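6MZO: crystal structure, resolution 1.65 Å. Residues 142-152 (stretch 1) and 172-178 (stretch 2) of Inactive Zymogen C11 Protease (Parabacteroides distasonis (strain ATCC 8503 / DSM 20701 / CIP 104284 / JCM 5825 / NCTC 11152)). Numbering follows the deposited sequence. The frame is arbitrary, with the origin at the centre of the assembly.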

ATOM      1  N   GLU A 142      -2.231  -1.993 -10.564  1.00 50.23           N
ATOM      2  CA  GLU A 142      -2.566  -3.374 -10.929  1.00 53.17           C
ATOM      3  C   GLU A 142      -1.512  -4.334 -10.400  1.00 49.79           C
ATOM      4  O   GLU A 142      -0.331  -4.265 -10.755  1.00 50.57           O
ATOM      5  CB  GLU A 142      -2.687  -3.531 -12.451  1.00 54.44           C
ATOM      6  N   ILE A 143      -1.962  -5.240  -9.559  1.00 46.66           N
ATOM      7  CA  ILE A 143      -1.051  -5.989  -8.726  1.00 44.00           C
ATOM      8  C   ILE A 143      -0.050  -6.863  -9.547  1.00 36.01           C
ATOM      9  O   ILE A 143       1.170  -6.767  -9.340  1.00 32.77           O
ATOM     10  CB  ILE A 143      -1.910  -6.775  -7.702  1.00 40.29           C
ATOM     11  CG1 ILE A 143      -1.090  -7.827  -6.975  1.00 35.84           C
ATOM     12  CG2 ILE A 143      -3.187  -7.328  -8.381  1.00 45.26           C
ATOM     13  CD1 ILE A 143      -1.888  -8.513  -5.800  1.00 42.01           C
ATOM     14  N   ASN A 144      -0.512  -7.620 -10.569  1.00 34.70           N
ATOM     15  CA  ASN A 144       0.479  -8.483 -11.235  1.00 33.19           C
ATOM     16  C   ASN A 144       1.597  -7.721 -11.984  1.00 34.33           C
ATOM     17  O   ASN A 144       2.761  -8.136 -11.912  1.00 35.07           O
ATOM     18  CB  ASN A 144      -0.172  -9.452 -12.193  1.00 34.46           C
ATOM     19  CG  ASN A 144      -0.940 -10.571 -11.495  1.00 34.14           C
ATOM     20  OD1 ASN A 144      -1.116 -10.567 -10.303  1.00 32.58           O
ATOM     21  ND2 ASN A 144      -1.458 -11.507 -12.276  1.00 37.25           N
ATOM     22  N   ASP A 145       1.256  -6.636 -12.692  1.00 35.95           N
ATOM     23  CA  ASP A 145       2.276  -5.917 -13.466  1.00 39.97           C
ATOM     24  C   ASP A 145       3.213  -5.204 -12.519  1.00 33.99           C
ATOM     25  O   ASP A 145       4.444  -5.227 -12.718  1.00 36.11           O
ATOM     26  CB  ASP A 145       1.657  -4.906 -14.414  1.00 48.34           C
ATOM     27  CG  ASP A 145       0.970  -5.566 -15.570  1.00 59.25           C
ATOM     28  OD1 ASP A 145       1.309  -6.741 -15.855  1.00 60.16           O
ATOM     29  OD2 ASP A 145       0.090  -4.915 -16.179  1.00 66.11           O
ATOM     30  N   LEU A 146       2.651  -4.599 -11.474  1.00 35.20           N
ATOM     31  CA  LEU A 146       3.504  -3.879 -10.531  1.00 30.21           C
ATOM     32  C   LEU A 146       4.484  -4.811  -9.779  1.00 32.36           C
ATOM     33  O   LEU A 146       5.663  -4.475  -9.603  1.00 33.68           O
ATOM     34  CB  LEU A 146       2.663  -3.064  -9.536  1.00 32.19           C
ATOM     35  CG  LEU A 146       3.413  -2.123  -8.568  1.00 32.90           C
ATOM     36  CD1 LEU A 146       4.264  -1.105  -9.312  1.00 34.47           C
ATOM     37  CD2 LEU A 146       2.445  -1.432  -7.660  1.00 31.98           C
ATOM     38  N   ALA A 147       4.003  -5.961  -9.322  1.00 34.06           N
ATOM     39  CA  ALA A 147       4.839  -6.872  -8.580  1.00 31.70           C
ATOM     40  C   ALA A 147       5.876  -7.427  -9.530  1.00 33.05           C
ATOM     41  O   ALA A 147       7.033  -7.622  -9.145  1.00 35.06           O
ATOM     42  CB  ALA A 147       3.974  -7.991  -7.974  1.00 33.20           C
ATOM     43  N   SER A 148       5.459  -7.696 -10.779  1.00 33.29           N
ATOM     44  CA  SER A 148       6.430  -8.202 -11.713  1.00 35.62           C
ATOM     45  C   SER A 148       7.539  -7.163 -11.942  1.00 36.31           C
ATOM     46  O   SER A 148       8.730  -7.497 -11.949  1.00 37.28           O
ATOM     47  CB  SER A 148       5.744  -8.625 -13.038  1.00 33.08           C
ATOM     48  OG  SER A 148       6.741  -9.052 -13.930  1.00 43.90           O
ATOM     49  N   ALA A 149       7.142  -5.907 -12.088  1.00 34.12           N
ATOM     50  CA  ALA A 149       8.094  -4.839 -12.403  1.00 36.10           C
ATOM     51  C   ALA A 149       9.073  -4.647 -11.250  1.00 33.54           C
ATOM     52  O   ALA A 149      10.269  -4.456 -11.508  1.00 33.26           O
ATOM     53  CB  ALA A 149       7.361  -3.552 -12.689  1.00 36.29           C
ATOM     54  N   LEU A 150       8.583  -4.771 -10.012  1.00 34.55           N
ATOM     55  CA  LEU A 150       9.435  -4.494  -8.837  1.00 31.58           C
ATOM     56  C   LEU A 150      10.165  -5.746  -8.369  1.00 33.93           C
ATOM     57  O   LEU A 150      11.073  -5.661  -7.540  1.00 34.03           O
ATOM     58  CB  LEU A 150       8.601  -3.897  -7.671  1.00 29.17           C
ATOM     59  CG  LEU A 150       7.953  -2.533  -7.929  1.00 29.96           C
ATOM     60  CD1 LEU A 150       7.270  -1.962  -6.624  1.00 28.23           C
ATOM     61  CD2 LEU A 150       9.068  -1.604  -8.456  1.00 32.78           C
ATOM     62  N   SER A 151       9.866  -6.907  -8.965  1.00 39.16           N
ATOM     63  CA  SER A 151      10.477  -8.133  -8.455  1.00 40.63           C
ATOM     64  C   SER A 151      12.017  -8.157  -8.596  1.00 40.81           C
ATOM     65  O   SER A 151      12.664  -8.879  -7.840  1.00 46.02           O
ATOM     66  CB  SER A 151       9.875  -9.375  -9.131  1.00 42.52           C
ATOM     67  OG  SER A 151      10.327  -9.436 -10.467  1.00 43.11           O
ATOM     68  N   LYS A 152      12.598  -7.354  -9.504  1.00 38.81           N
ATOM     69  CA  LYS A 152      14.051  -7.263  -9.671  1.00 42.19           C
ATOM     70  C   LYS A 152      14.790  -6.416  -8.627  1.00 43.43           C
ATOM     71  O   LYS A 152      16.031  -6.272  -8.685  1.00 47.65           O
ATOM     72  CB  LYS A 152      14.376  -6.683 -11.051  1.00 45.73           C
ATOM     73  CG  LYS A 152      13.824  -5.242 -11.282  1.00 52.94           C
ATOM     74  CD  LYS A 152      14.074  -4.765 -12.755  1.00 68.06           C
ATOM     75  CE  LYS A 152      12.851  -3.993 -13.311  1.00 66.00           C
ATOM     76  NZ  LYS A 152      11.693  -4.889 -13.729  1.00 62.25           N
ATOM     77  N   TYR A 172       1.315 -10.701  -0.290  1.00 22.65           N
ATOM     78  CA  TYR A 172       1.916 -11.916  -0.811  1.00 25.42           C
ATOM     79  C   TYR A 172       2.668 -11.618  -2.112  1.00 27.90           C
ATOM     80  O   TYR A 172       3.825 -12.098  -2.329  1.00 27.58           O
ATOM     81  CB  TYR A 172       0.845 -12.983  -1.072  1.00 25.96           C
ATOM     82  CG  TYR A 172       1.394 -14.338  -1.409  1.00 24.54           C
ATOM     83  CD1 TYR A 172       2.063 -15.083  -0.447  1.00 25.29           C
ATOM     84  CD2 TYR A 172       1.134 -14.925  -2.630  1.00 26.40           C
ATOM     85  CE1 TYR A 172       2.497 -16.388  -0.742  1.00 24.67           C
ATOM     86  CE2 TYR A 172       1.613 -16.258  -2.977  1.00 27.58           C
ATOM     87  CZ  TYR A 172       2.255 -16.951  -1.962  1.00 27.23           C
ATOM     88  OH  TYR A 172       2.668 -18.194  -2.296  1.00 31.93           O
ATOM     89  N   ALA A 173       2.044 -10.825  -2.972  1.00 24.60           N
ATOM     90  CA  ALA A 173       2.660 -10.558  -4.318  1.00 24.56           C
ATOM     91  C   ALA A 173       4.000  -9.846  -4.182  1.00 24.88           C
ATOM     92  O   ALA A 173       4.891 -10.076  -5.055  1.00 25.00           O
ATOM     93  CB  ALA A 173       1.734  -9.712  -5.186  1.00 25.48           C
ATOM     94  N   PHE A 174       4.112  -8.986  -3.182  1.00 22.50           N
ATOM     95  CA  PHE A 174       5.353  -8.190  -3.033  1.00 22.25           C
ATOM     96  C   PHE A 174       6.326  -8.764  -2.044  1.00 24.76           C
ATOM     97  O   PHE A 174       7.319  -8.085  -1.709  1.00 26.46           O
ATOM     98  CB  PHE A 174       5.031  -6.718  -2.667  1.00 21.74           C
ATOM     99  CG  PHE A 174       4.357  -5.984  -3.815  1.00 23.25           C
ATOM    100  CD1 PHE A 174       2.954  -6.047  -3.983  1.00 22.07           C
ATOM    101  CD2 PHE A 174       5.105  -5.311  -4.753  1.00 26.17           C
ATOM    102  CE1 PHE A 174       2.331  -5.438  -5.056  1.00 25.40           C
ATOM    103  CE2 PHE A 174       4.503  -4.698  -5.842  1.00 25.95           C
ATOM    104  CZ  PHE A 174       3.099  -4.776  -6.007  1.00 24.92           C
ATOM    105  N   ARG A 175       6.091  -9.988  -1.565  1.00 26.54           N
ATOM    106  CA  ARG A 175       6.916 -10.530  -0.454  1.00 24.51           C
ATOM    107  C   ARG A 175       8.383 -10.682  -0.832  1.00 24.90           C
ATOM    108  O   ARG A 175       9.232 -10.663   0.052  1.00 28.84           O
ATOM    109  CB  ARG A 175       6.363 -11.890   0.012  1.00 24.90           C
ATOM    110  CG  ARG A 175       6.519 -13.011  -1.017  1.00 26.38           C
ATOM    111  CD  ARG A 175       5.651 -14.202  -0.531  1.00 28.22           C
ATOM    112  NE  ARG A 175       5.889 -15.398  -1.294  1.00 29.71           N
ATOM    113  CZ  ARG A 175       5.475 -15.591  -2.552  1.00 29.02           C
ATOM    114  NH1 ARG A 175       4.800 -14.630  -3.149  1.00 32.95           N
ATOM    115  NH2 ARG A 175       5.758 -16.696  -3.241  1.00 33.58           N
ATOM    116  N   GLY A 176       8.631 -10.882  -2.110  1.00 24.83           N
ATOM    117  CA  GLY A 176       9.993 -11.087  -2.576  1.00 29.15           C
ATOM    118  C   GLY A 176      10.802  -9.830  -2.815  1.00 32.87           C
ATOM    119  O   GLY A 176      12.068  -9.951  -2.869  1.00 31.67           O
ATOM    120  N   CYS A 177      10.172  -8.650  -2.942  1.00 27.44           N
ATOM    121  CA  CYS A 177      10.969  -7.472  -3.262  1.00 28.85           C
ATOM    122  C   CYS A 177      10.997  -6.408  -2.167  1.00 24.74           C
ATOM    123  O   CYS A 177      11.598  -5.340  -2.362  1.00 27.52           O
ATOM    124  CB  CYS A 177      10.503  -6.845  -4.561  1.00 31.75           C
ATOM    125  SG  CYS A 177       8.854  -6.207  -4.390  1.00 32.19           S
ATOM    126  N   ALA A 178      10.416  -6.716  -1.030  1.00 23.30           N
ATOM    127  CA  ALA A 178      10.402  -5.807   0.090  1.00 23.56           C
ATOM    128  C   ALA A 178      10.382  -6.532   1.407  1.00 27.04           C
ATOM    129  O   ALA A 178       9.663  -7.434   1.579  1.00 25.38           O
ATOM    130  CB  ALA A 178       9.214  -4.892   0.003  1.00 23.05           C
TER

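The contact is centred on the ring of Phe174, which loses more surface to the other stretch (86 Å²) than any other residue in the pair. Its CA-to-CB bond points sideways, but with chi1 at -68° (m) and chi2 at 86° the ring reaches back to the helix of the first stretch. The closest approach there is 3.5 Å, from Phe174 CE2 to Ala147 CA, so the ring rests on the helix backbone itself. Ala147 CB lies over one face of the ring, 4.0 Å from the centroid and 18° off the ring normal, which is the geometry of a CH-pi contact. A methyl group suits this position: its CB can sit on the aromatic face while the backbone carbon beside it remains within contact distance of the ring.

Two leucines add to the surroundings of the ring. Leu146 meets it at the edge, near its plane, with CG 3.7 Å from Phe174 CZ. Leu150 approaches obliquely, its CD1 4.0 Å from Phe174 CE2. Both are buried, and their branched side chains pack against ring carbons and bring no polar group of their own. Ile143 contributes a backbone contact, its O lying 4.3 Å from Phe174 CZ; that oxygen is already the acceptor for Ala147 N, at 2.9 Å, in the helical hydrogen-bonding pattern.

Next to the ring, the packing passes to a pair of alanines. The CA-to-CB bonds of Ala147 and Ala173 each point toward the opposite stretch, and the two CB atoms are 4.0 Å apart. Small side chains allow the backbones to come close: Ala147 CB is 3.7 Å from Ala173 O, and the CA atoms of Ala147 and Phe174 are separated by 5.7 Å. Ile143 extends this apolar patch. Its CB is directed sideways, but chi1 at 167° (t) brings Ile143 CG1 to 3.8 Å from Ala173 CB, and chi2 at 173° (t) sets CD1, which lies 3.9 Å from the same CB.

Further along, Cys177 takes over from Phe174. Its CA-to-CB bond points toward the first stretch, and its short side chain, with chi1 at 65° (p), lets both atoms lie against Leu150: SG is 4.0 Å from Leu150 CB, and CB is 3.3 Å from Leu150 O. The thiol-bearing residue is buried and gives up 51 Å² to the contact. The CA atoms of Ser151 and Cys177 are 5.3 Å apart, and Ser151 CA is 4.1 Å from Cys177 CB.

At the polar margin, exposed Ser151 turns its hydroxyl back to the helix, OG donating to Ser148 O at 2.9 Å. Beyond the contact, Lys152 NZ donates to Ala149 O at 2.7 Å, and Arg175 NH1 donates to Tyr172 O at 2.8 Å, with an N-H...acceptor angle of 158°; Arg175 has further partners elsewhere in the structure. Phe174 O accepts from Cys177 N at 3.2 Å, helping to shape the turn that carries both contact residues. No hydrogen bond crosses between the stretches; the 340 Å² buried between them, both sides summed, reflects close packing of predominantly apolar atoms.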